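Local structure of putative isohexenylglutaconyl-CoA hydratase (Pseudomonas aeruginosa, 4ZU2) at residues T86-F91 against L145-A150; D48-R53 against A100-L105; V106-G111 against V126-A131. The protein probably hydrates isohexenylglutaconyl-CoA, a branched acyl-CoA intermediate of citronellate breakdown, as a member of the crotonase (enoyl-CoA hydratase/isomerase) family. All blocks are in the same frame, centred on the assembly; numbering follows the deposited sequence.

Contact 1 of 3, residues T86-F91 against L145-A150; sequences TLNRAF and LPAQIA
A147 opens the approach to helix 81-99 by setting its CB 4.0 Å from N88 OD1. Q148 then supplies most of the contact. Its CG stands beside its own backbone N, anti to the carbonyl carbon (chi1 -58°), and the chain bends at chi2. The side chains of N88 and Q148 pass alongside each other, pointing opposite ways, with their amide planes 90° apart. Q148 NE2 gives a hydrogen bond to N88 OD1 (3.0 Å), bent at the hydrogen to 137° and reaching the oxygen from above its carbonyl plane; NE2 also bonds to L231 O of the second subunit. The CG of Q148 fits into the same corner, 3.3 Å from N88 O and from N88 OD1. On its other branch, Q148 OE1 lies 3.8 Å from R89 CD, while the charged end of R89 turns to D232 of the second subunit and to E96. I149 follows with CG1 at the edge of the F91 ring, 4.4 Å from F91 CE2. The contact lies at a subunit interface of this crotonase-family protein, where the turn leading into helix 149-157 meets helix 81-99. Helix 33-47 packs on the latter through L87 and A90, and the second subunit covers N88 and Q148 with F238 and A235.

Contact 2 of 3, residues D48-R53 against A100-L105; sequences DDRSVR and AAPQLL
P102 CB sits over one face of the R50 guanidinium, 3.4 Å from R50 NH2, and P102 CG is 3.5 Å from the same nitrogen. In R50, CG lies beside the backbone N, and the chain bends at chi2 (-66°). R50 and P102 cross at about a right angle, and R50 NH1 is held by R47 O at the end of helix 33-47. Here, at the entrance to the central sheet of the crotonase fold, a type I beta turn from D49 to V52 delivers the chain to strand 54-59, beside the parallel strand 104-109. The backbone pairing starts with L104 N, which bonds to R53 O at 3.2 Å. The Q103 side chain reaches the last residue of the turn. Its chi1 (-69°) sets CG beside the backbone N, 3.1 Å from V52 O; the bend at chi2 (81°) then turns the amide carbon CD, and NE2 bonds to that same oxygen at 3.2 Å, with V52 O close to the Q103 amide plane. The stronger partner of Q103 NE2 is V46 O in helix 33-47, which leaves NE2 held between that helix and the turn. The CG1 of V52 packs against this amide arm, 4.0 Å from Q103 CG.

Contact 3 of 3, residues V106-G111 against V126-A131; sequences VALVEG and VAIAAA
Strands 104-109 and 126-130 are parallel neighbours in the central sheet of the crotonase fold, and the chain between them holds strand 112-114 and helix 116-121. Their axes come within 4.6 Å, with N-to-C directions 14° apart, and the residues pair in step from V106 with V126 to V109 with A129. Four backbone hydrogen bonds alternate in direction: A107 N to V126 O, I128 N to A107 O (2.8 Å), V109 N to I128 O (2.9 Å) and A130 N to V109 O (2.9 Å). CA-H...O contacts accompany them, among them A127 CA to A107 O at 3.3 Å. V106, L108, V126 and I128 share one face of the sheet, with I128 touching V106 and L108. In L108, chi1 (-156°) puts CG anti to the backbone N, and chi2 (51°) carries CD1 to 3.5 Å from I128 CB, while V106 CG1 meets I128 CD1 at 3.8 Å. Helix 190-205 covers V106 and L108 with L197 and L193. The other face carries A107, V109, A127 and A129. There V109 CG2, placed between the backbone N and carbonyl carbon, presses on A129 CB at 3.2 Å, a tight approach for two methyl groups, and F135 packs against both residues. At the far edge of strand 126-130, H184 ND1 accepts the bond from A127 N. Every hydrogen bond between the two segments is thus main-chain to main-chain, and the side chains of the paired residues add only apolar packing to this buried pair.

Contact 3 is the buried core of the three, whereas contacts 1 and 2 are only partly buried. Contacts 2 and 3 share strand 104-109: one joins its beginning to the turn that leads into strand 54-59, the other its continuation to strand 126-130, and they touch where L105 O meets V126 N. Contact 1 lies apart, about 11 Å from contact 2 and 13 Å from contact 3 between nearest atoms, although its helix 81-99 runs directly ahead of that strand. The chemistry follows position: regular backbone bonds and hydrocarbon inside the sheet; a main-chain bond, a side-chain amide bond and an arginine packed on a proline at its entrance; and side-chain amides beside a charged group at the subunit boundary.

Contact 1 of 3, residues T86-F91 against L145-A150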
# COMPACT_ATOMS: atom_id res chain seq x y z
N THR A 86 7.10 11.72 27.32
CA THR A 86 5.83 11.28 27.91
C THR A 86 4.61 11.92 27.24
O THR A 86 3.59 11.27 27.03
CB THR A 86 5.80 11.60 29.41
OG1 THR A 86 6.61 10.68 30.11
CG2 THR A 86 4.46 11.50 29.94
N LEU A 87 4.74 13.20 26.92
CA LEU A 87 3.68 13.95 26.23
C LEU A 87 3.55 13.60 24.73
O LEU A 87 2.41 13.49 24.26
CB LEU A 87 3.89 15.47 26.42
CG LEU A 87 3.84 16.00 27.87
CD1 LEU A 87 4.41 17.43 28.05
CD2 LEU A 87 2.43 15.99 28.38
N ASN A 88 4.67 13.45 24.00
CA ASN A 88 4.64 12.89 22.62
C ASN A 88 4.03 11.46 22.59
O ASN A 88 3.15 11.17 21.81
CB ASN A 88 6.04 12.90 21.97
CG ASN A 88 6.03 12.53 20.49
OD1 ASN A 88 6.61 11.52 20.08
ND2 ASN A 88 5.40 13.36 19.66
N ARG A 89 4.45 10.58 23.50
CA ARG A 89 3.86 9.24 23.54
C ARG A 89 2.35 9.26 23.81
O ARG A 89 1.60 8.48 23.20
CB ARG A 89 4.53 8.31 24.55
CG ARG A 89 3.98 6.90 24.47
CD ARG A 89 4.26 6.32 23.12
NE ARG A 89 3.85 4.93 22.95
CZ ARG A 89 2.64 4.55 22.56
NH1 ARG A 89 1.71 5.47 22.32
NH2 ARG A 89 2.36 3.26 22.41
N ALA A 90 1.89 10.14 24.70
CA ALA A 90 0.45 10.30 24.90
C ALA A 90 -0.29 10.81 23.64
O ALA A 90 -1.44 10.48 23.44
CB ALA A 90 0.14 11.19 26.11
N PHE A 91 0.37 11.58 22.78
CA PHE A 91 -0.27 11.97 21.54
C PHE A 91 -0.27 10.70 20.64
O PHE A 91 -1.16 10.49 19.82
CB PHE A 91 0.39 13.20 20.89
CG PHE A 91 -0.00 13.39 19.43
CD1 PHE A 91 -1.32 13.62 19.06
CD2 PHE A 91 0.93 13.26 18.41
CE1 PHE A 91 -1.68 13.76 17.74
CE2 PHE A 91 0.56 13.38 17.07
CZ PHE A 91 -0.76 13.66 16.76
N LEU A 145 10.74 15.53 14.62
CA LEU A 145 10.36 14.30 13.94
C LEU A 145 8.85 14.21 13.95
O LEU A 145 8.26 14.50 14.95
CB LEU A 145 10.89 13.06 14.67
CG LEU A 145 12.33 13.03 15.17
CD1 LEU A 145 12.67 11.63 15.75
CD2 LEU A 145 13.29 13.44 14.06
N PRO A 146 8.23 13.82 12.81
CA PRO A 146 6.84 13.38 12.90
C PRO A 146 6.83 11.93 13.47
O PRO A 146 6.52 10.99 12.76
CB PRO A 146 6.35 13.48 11.43
CG PRO A 146 7.61 13.23 10.58
CD PRO A 146 8.80 13.67 11.46
N ALA A 147 7.24 11.79 14.73
CA ALA A 147 7.67 10.51 15.33
C ALA A 147 6.54 9.53 15.56
O ALA A 147 6.62 8.37 15.13
CB ALA A 147 8.37 10.75 16.62
N GLN A 148 5.48 10.01 16.22
CA GLN A 148 4.29 9.21 16.44
C GLN A 148 3.50 9.10 15.13
O GLN A 148 2.77 8.14 14.94
CB GLN A 148 3.35 9.82 17.47
CG GLN A 148 3.93 10.07 18.83
CD GLN A 148 4.36 8.79 19.50
OE1 GLN A 148 3.55 7.92 19.78
NE2 GLN A 148 5.65 8.65 19.72
N ILE A 149 3.59 10.11 14.27
CA ILE A 149 2.87 10.07 12.98
C ILE A 149 3.39 8.97 12.05
O ILE A 149 2.59 8.38 11.29
CB ILE A 149 2.96 11.44 12.29
CG1 ILE A 149 2.14 12.48 13.08
CG2 ILE A 149 2.50 11.43 10.91
CD1 ILE A 149 2.60 13.84 12.86
N ALA A 150 4.70 8.71 12.09
CA ALA A 150 5.36 7.91 11.06
C ALA A 150 4.61 6.62 10.69
O ALA A 150 4.29 6.36 9.53
CB ALA A 150 6.77 7.57 11.46

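Contact 2 of 3, residues D48-R53 against A100-L105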
# COMPACT_ATOMS: atom_id res chain seq x y z
N ASP A 48 -17.12 1.54 24.26
CA ASP A 48 -17.99 0.37 24.46
C ASP A 48 -19.47 0.66 24.23
O ASP A 48 -20.30 -0.20 24.45
CB ASP A 48 -17.83 -0.24 25.86
CG ASP A 48 -16.43 -0.76 26.13
OD1 ASP A 48 -15.61 -0.83 25.18
OD2 ASP A 48 -16.16 -1.11 27.30
N ASP A 49 -19.79 1.85 23.75
CA ASP A 49 -21.18 2.21 23.53
C ASP A 49 -21.62 2.11 22.08
O ASP A 49 -21.29 2.98 21.26
CB ASP A 49 -21.43 3.64 24.00
CG ASP A 49 -22.89 3.96 24.06
OD1 ASP A 49 -23.48 4.31 23.02
OD2 ASP A 49 -23.47 3.81 25.15
N ARG A 50 -22.43 1.09 21.79
CA ARG A 50 -22.83 0.78 20.41
C ARG A 50 -24.01 1.61 19.94
O ARG A 50 -24.41 1.53 18.78
CB ARG A 50 -23.16 -0.71 20.25
CG ARG A 50 -21.97 -1.66 20.42
CD ARG A 50 -20.89 -1.53 19.32
NE ARG A 50 -19.58 -1.88 19.88
CZ ARG A 50 -18.72 -1.03 20.40
NH1 ARG A 50 -18.97 0.29 20.41
NH2 ARG A 50 -17.58 -1.48 20.92
N SER A 51 -24.59 2.40 20.85
CA SER A 51 -25.51 3.42 20.42
C SER A 51 -24.75 4.53 19.66
O SER A 51 -25.31 5.18 18.78
CB SER A 51 -26.33 3.96 21.61
OG SER A 51 -25.75 5.11 22.19
N VAL A 52 -23.45 4.70 19.94
CA VAL A 52 -22.62 5.68 19.20
C VAL A 52 -21.93 4.98 18.03
O VAL A 52 -20.99 4.21 18.23
CB VAL A 52 -21.59 6.32 20.14
CG1 VAL A 52 -20.80 7.40 19.41
CG2 VAL A 52 -22.27 6.91 21.38
N ARG A 53 -22.40 5.21 16.81
CA ARG A 53 -22.07 4.39 15.64
C ARG A 53 -21.10 5.13 14.73
O ARG A 53 -20.45 4.53 13.88
CB ARG A 53 -23.34 4.10 14.82
CG ARG A 53 -24.45 3.36 15.56
CD ARG A 53 -25.77 3.39 14.77
NE ARG A 53 -25.69 2.68 13.50
CZ ARG A 53 -26.69 2.57 12.62
NH1 ARG A 53 -27.89 3.15 12.82
NH2 ARG A 53 -26.50 1.89 11.50
N ALA A 100 -8.29 2.86 16.41
CA ALA A 100 -8.88 1.59 16.83
C ALA A 100 -10.28 1.76 17.39
O ALA A 100 -10.84 0.81 17.90
CB ALA A 100 -7.94 0.87 17.84
N ALA A 101 -10.86 2.95 17.28
CA ALA A 101 -12.24 3.17 17.73
C ALA A 101 -13.26 2.25 17.03
O ALA A 101 -13.26 2.17 15.81
CB ALA A 101 -12.65 4.65 17.51
N PRO A 102 -14.17 1.60 17.81
CA PRO A 102 -15.23 0.72 17.28
C PRO A 102 -16.20 1.40 16.30
O PRO A 102 -16.72 0.75 15.37
CB PRO A 102 -15.96 0.27 18.55
CG PRO A 102 -14.87 0.32 19.63
CD PRO A 102 -14.07 1.51 19.29
N GLN A 103 -16.39 2.69 16.52
CA GLN A 103 -17.13 3.59 15.63
C GLN A 103 -16.46 3.82 14.29
O GLN A 103 -15.23 3.77 14.20
CB GLN A 103 -17.20 5.00 16.28
CG GLN A 103 -18.07 5.13 17.52
CD GLN A 103 -17.40 4.67 18.78
OE1 GLN A 103 -16.17 4.67 18.89
NE2 GLN A 103 -18.22 4.27 19.76
N LEU A 104 -17.28 4.16 13.30
CA LEU A 104 -16.80 4.84 12.09
C LEU A 104 -16.35 6.28 12.47
O LEU A 104 -17.08 7.02 13.12
CB LEU A 104 -17.90 4.90 11.03
CG LEU A 104 -17.48 5.31 9.62
CD1 LEU A 104 -16.88 4.16 8.85
CD2 LEU A 104 -18.67 5.92 8.81
N LEU A 105 -15.14 6.66 12.07
CA LEU A 105 -14.56 7.95 12.38
C LEU A 105 -14.45 8.67 11.06
O LEU A 105 -13.72 8.22 10.17
CB LEU A 105 -13.19 7.80 13.01
CG LEU A 105 -12.41 9.12 13.23
CD1 LEU A 105 -13.16 10.13 14.14
CD2 LEU A 105 -11.05 8.85 13.83

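Contact 3 of 3, residues V106-G111 against V126-A131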
# COMPACT_ATOMS: atom_id res chain seq x y z
N VAL A 106 -15.21 9.74 10.92
CA VAL A 106 -15.17 10.53 9.69
C VAL A 106 -14.43 11.83 9.98
O VAL A 106 -14.77 12.53 10.92
CB VAL A 106 -16.59 10.85 9.16
CG1 VAL A 106 -16.52 11.57 7.80
CG2 VAL A 106 -17.41 9.58 9.09
N ALA A 107 -13.41 12.15 9.18
CA ALA A 107 -12.76 13.44 9.31
C ALA A 107 -13.18 14.40 8.20
O ALA A 107 -13.02 14.11 7.04
CB ALA A 107 -11.23 13.32 9.38
N LEU A 108 -13.68 15.57 8.59
CA LEU A 108 -13.96 16.66 7.66
C LEU A 108 -12.85 17.70 7.79
O LEU A 108 -12.79 18.48 8.75
CB LEU A 108 -15.35 17.22 7.98
CG LEU A 108 -16.11 17.96 6.86
CD1 LEU A 108 -16.14 17.13 5.60
CD2 LEU A 108 -17.51 18.24 7.28
N VAL A 109 -11.91 17.68 6.84
CA VAL A 109 -10.69 18.48 6.98
C VAL A 109 -10.72 19.74 6.06
O VAL A 109 -10.92 19.65 4.87
CB VAL A 109 -9.41 17.61 6.77
CG1 VAL A 109 -9.41 16.38 7.72
CG2 VAL A 109 -9.28 17.15 5.36
N GLU A 110 -10.55 20.90 6.68
CA GLU A 110 -10.58 22.17 5.97
C GLU A 110 -9.36 22.92 6.40
O GLU A 110 -8.91 22.74 7.51
CB GLU A 110 -11.80 22.97 6.38
CG GLU A 110 -13.08 22.26 6.14
CD GLU A 110 -14.24 23.03 6.70
OE1 GLU A 110 -14.75 23.93 5.97
OE2 GLU A 110 -14.59 22.75 7.88
N GLY A 111 -8.85 23.78 5.52
CA GLY A 111 -7.76 24.70 5.82
C GLY A 111 -6.51 23.96 6.25
O GLY A 111 -6.07 23.05 5.55
N VAL A 126 -13.00 7.45 7.17
CA VAL A 126 -13.37 8.29 6.03
C VAL A 126 -12.92 9.75 6.27
O VAL A 126 -13.28 10.40 7.26
CB VAL A 126 -14.91 8.19 5.75
CG1 VAL A 126 -15.29 8.88 4.42
CG2 VAL A 126 -15.34 6.75 5.70
N ALA A 127 -12.09 10.24 5.36
CA ALA A 127 -11.67 11.65 5.33
C ALA A 127 -12.24 12.36 4.09
O ALA A 127 -12.11 11.87 2.94
CB ALA A 127 -10.20 11.74 5.30
N ILE A 128 -12.90 13.48 4.34
CA ILE A 128 -13.46 14.34 3.30
C ILE A 128 -12.76 15.71 3.43
O ILE A 128 -12.89 16.37 4.44
CB ILE A 128 -14.98 14.51 3.51
CG1 ILE A 128 -15.72 13.16 3.49
CG2 ILE A 128 -15.58 15.44 2.46
CD1 ILE A 128 -16.94 13.07 4.38
N ALA A 129 -12.01 16.13 2.41
CA ALA A 129 -11.26 17.39 2.50
C ALA A 129 -11.81 18.46 1.58
O ALA A 129 -12.40 18.16 0.53
CB ALA A 129 -9.81 17.16 2.17
N ALA A 130 -11.63 19.71 2.01
CA ALA A 130 -11.84 20.88 1.16
C ALA A 130 -10.67 20.97 0.18
O ALA A 130 -9.53 20.81 0.58
CB ALA A 130 -11.88 22.09 2.03
N ALA A 131 -10.93 21.24 -1.10
CA ALA A 131 -9.86 21.33 -2.10
C ALA A 131 -8.78 22.31 -1.73
O ALA A 131 -7.64 22.15 -2.17
CB ALA A 131 -10.44 21.74 -3.47